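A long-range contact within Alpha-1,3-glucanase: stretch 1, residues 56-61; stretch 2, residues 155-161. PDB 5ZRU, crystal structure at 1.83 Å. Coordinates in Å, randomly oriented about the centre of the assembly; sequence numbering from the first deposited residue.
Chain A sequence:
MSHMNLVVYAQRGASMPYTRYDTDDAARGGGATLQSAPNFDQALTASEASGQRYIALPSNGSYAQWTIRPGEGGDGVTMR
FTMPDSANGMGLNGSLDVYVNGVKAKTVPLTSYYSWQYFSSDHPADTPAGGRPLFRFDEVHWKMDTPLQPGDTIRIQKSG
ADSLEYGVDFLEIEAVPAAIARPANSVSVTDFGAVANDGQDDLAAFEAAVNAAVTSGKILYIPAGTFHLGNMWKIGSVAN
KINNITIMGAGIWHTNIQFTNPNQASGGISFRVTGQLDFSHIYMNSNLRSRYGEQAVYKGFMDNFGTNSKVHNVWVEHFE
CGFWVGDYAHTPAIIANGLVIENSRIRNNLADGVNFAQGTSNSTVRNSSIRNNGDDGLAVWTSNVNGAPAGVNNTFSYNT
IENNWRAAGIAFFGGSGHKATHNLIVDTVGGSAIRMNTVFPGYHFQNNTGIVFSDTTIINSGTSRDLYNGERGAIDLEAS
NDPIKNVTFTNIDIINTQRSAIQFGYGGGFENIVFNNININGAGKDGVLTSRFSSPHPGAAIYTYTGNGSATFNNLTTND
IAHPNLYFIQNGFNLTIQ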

# COMPACT_ATOMS: atom_id res chain seq x y z
N ALA A 56 8.92 0.55 -22.06
CA ALA A 56 8.32 -0.61 -22.69
C ALA A 56 9.41 -1.44 -23.37
O ALA A 56 10.28 -0.89 -24.06
N LEU A 57 9.35 -2.76 -23.17
CA LEU A 57 10.20 -3.75 -23.82
C LEU A 57 9.33 -4.59 -24.75
O LEU A 57 8.87 -5.69 -24.38
N PRO A 58 9.04 -4.10 -25.96
CA PRO A 58 8.04 -4.77 -26.79
C PRO A 58 8.54 -6.00 -27.51
O PRO A 58 7.73 -6.85 -27.90
N SER A 59 9.85 -6.15 -27.69
CA SER A 59 10.38 -7.15 -28.60
C SER A 59 11.70 -7.68 -28.08
O SER A 59 12.39 -7.02 -27.30
N ASN A 60 12.03 -8.89 -28.51
CA ASN A 60 13.32 -9.53 -28.28
C ASN A 60 14.47 -8.55 -28.47
O ASN A 60 14.61 -7.93 -29.53
N GLY A 61 15.28 -8.39 -27.42
CA GLY A 61 16.42 -7.49 -27.45
C GLY A 61 16.19 -6.13 -26.83
O GLY A 61 17.17 -5.42 -26.55
N ARG A 155 21.11 -4.69 -16.53
CA ARG A 155 20.24 -4.57 -17.69
C ARG A 155 19.08 -5.53 -17.51
O ARG A 155 19.29 -6.69 -17.16
N ILE A 156 17.87 -5.03 -17.75
CA ILE A 156 16.66 -5.85 -17.84
C ILE A 156 16.31 -5.96 -19.32
O ILE A 156 16.07 -4.94 -19.97
N GLN A 157 16.25 -7.17 -19.85
CA GLN A 157 16.12 -7.34 -21.29
C GLN A 157 15.08 -8.40 -21.62
O GLN A 157 15.04 -9.47 -20.99
N LYS A 158 14.25 -8.11 -22.61
CA LYS A 158 13.32 -9.11 -23.13
C LYS A 158 14.06 -10.07 -24.07
O LYS A 158 14.84 -9.64 -24.93
N SER A 159 13.80 -11.36 -23.90
CA SER A 159 14.47 -12.39 -24.68
C SER A 159 13.59 -12.83 -25.85
O SER A 159 12.56 -12.21 -26.14
N GLY A 160 13.98 -13.92 -26.51
CA GLY A 160 13.17 -14.55 -27.52
C GLY A 160 12.12 -15.50 -27.00
O GLY A 160 11.45 -16.17 -27.79
N ALA A 161 11.94 -15.56 -25.67
CA ALA A 161 11.06 -16.56 -25.07
C ALA A 161 9.61 -16.43 -25.55
O ALA A 161 8.94 -17.45 -25.78

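Two segments nearly a hundred residues apart in sequence meet here, each leaving a strand for a loop, and together they bury about 400 Å² of surface. Two side chains, Leu 57 and Lys 158, point directly toward the opposite stretch, and they have the two largest covered areas of the contact.

The apolar part of the contact begins with Leu 57, a buried residue in the m, t rotamer (chi1 -49°, chi2 178°). Its CD1 lies 4.3 Å from CG2 of Ile 156 and 3.9 Å from the Ile 156 carbonyl O. Ile 156 (m, m) sets its CB sideways, and the end of its side chain leads away from stretch 1, so the branch at CB is what supplies the methyl that meets Leu 57. Two branched aliphatic residues suit this buried position, since neither brings a polar group that would need a partner.

Lys 158 has the largest covered area, 100 Å², and its methylenes make close contacts with stretch 1. Chi1 to chi3 are all t, and this extended chain runs along the backbone of stretch 1: CB is 4.2 Å from Leu 57 CB, CD is 3.4 Å from Leu 57 O and 3.5 Å from Ser 59 C, and CE is 3.7 Å from Pro 58 O. A final p turn at chi4 places NZ, which is hydrogen-bonded to a residue adjoining one of the stretches. Lysine thus combines a long apolar stem with a charged end that is satisfied despite its burial. Pro 58 and Ser 59 turn their own side chains away, leaving their backbone to receive this stem.

The single direct hydrogen bond across the contact joins backbone atoms: Gly 61 N donates to Lys 158 O at 2.8 Å and a nearly straight 172°. Gly 61, at phi 98° and psi -16°, has a conformation in which a CB would be jammed against the preceding carbonyl O, so glycine fits.

Side-chain polarity is bridged by water 1, which donates to Asn 60 OD1 (3.0 Å) and accepts from Gln 157 NE2 (2.8 Å). Asn 60 (chi1 t) starts sideways, but its amide comes nearer stretch 2, with OD1 3.1 Å from Ser 159 C. OD1 also approaches Gly 160 N at 3.2 Å, at too poor an angle for a hydrogen bond. Gly 160 leaves room here: an ideal CB would sit only 3.2 Å from Asn 60 ND2. Gln 157 (t, t) is steadied at its other amide atom, OE1, by Arg 155 NH1, 3.1 Å away.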

# COMPACT_ATOMS: atom_id res chain seq x y z
CB ALA A 56 7.25 -0.20 -23.70
CB LEU A 57 10.91 -4.63 -22.79
CG LEU A 57 11.61 -3.87 -21.65
CD1 LEU A 57 12.25 -4.83 -20.65
CD2 LEU A 57 12.64 -2.89 -22.20
CB PRO A 58 7.63 -3.69 -27.80
CG PRO A 58 8.25 -2.42 -27.32
CD PRO A 58 9.44 -2.80 -26.51
CB SER A 59 10.56 -6.57 -30.01
OG SER A 59 11.36 -5.40 -29.96
CB ASN A 60 13.45 -10.72 -29.24
CG ASN A 60 14.68 -11.58 -28.96
OD1 ASN A 60 15.34 -11.42 -27.94
ND2 ASN A 60 14.96 -12.50 -29.86
CB ARG A 155 20.99 -4.87 -18.99
CG ARG A 155 20.07 -4.97 -20.20
CD ARG A 155 20.82 -5.38 -21.46
NE ARG A 155 21.83 -4.41 -21.84
CZ ARG A 155 22.35 -4.30 -23.06
NH1 ARG A 155 21.93 -5.11 -24.03
NH2 ARG A 155 23.27 -3.40 -23.31
CB ILE A 156 15.50 -5.23 -17.05
CG1 ILE A 156 15.91 -4.89 -15.60
CG2 ILE A 156 14.29 -6.16 -17.08
CD1 ILE A 156 16.47 -6.07 -14.81
CB GLN A 157 17.48 -7.70 -21.92
CG GLN A 157 17.42 -7.97 -23.42
CD GLN A 157 18.80 -8.02 -24.05
OE1 GLN A 157 19.67 -7.19 -23.75
NE2 GLN A 157 19.02 -8.99 -24.93
CB LYS A 158 12.17 -8.44 -23.86
CG LYS A 158 11.22 -9.43 -24.49
CD LYS A 158 10.07 -8.76 -25.21
CE LYS A 158 9.38 -9.74 -26.19
NZ LYS A 158 8.69 -10.89 -25.50
CB SER A 159 14.82 -13.58 -23.79
OG SER A 159 13.66 -14.35 -23.50
CB ALA A 161 11.11 -16.45 -23.55
O HOH W 1 17.71 -11.07 -26.19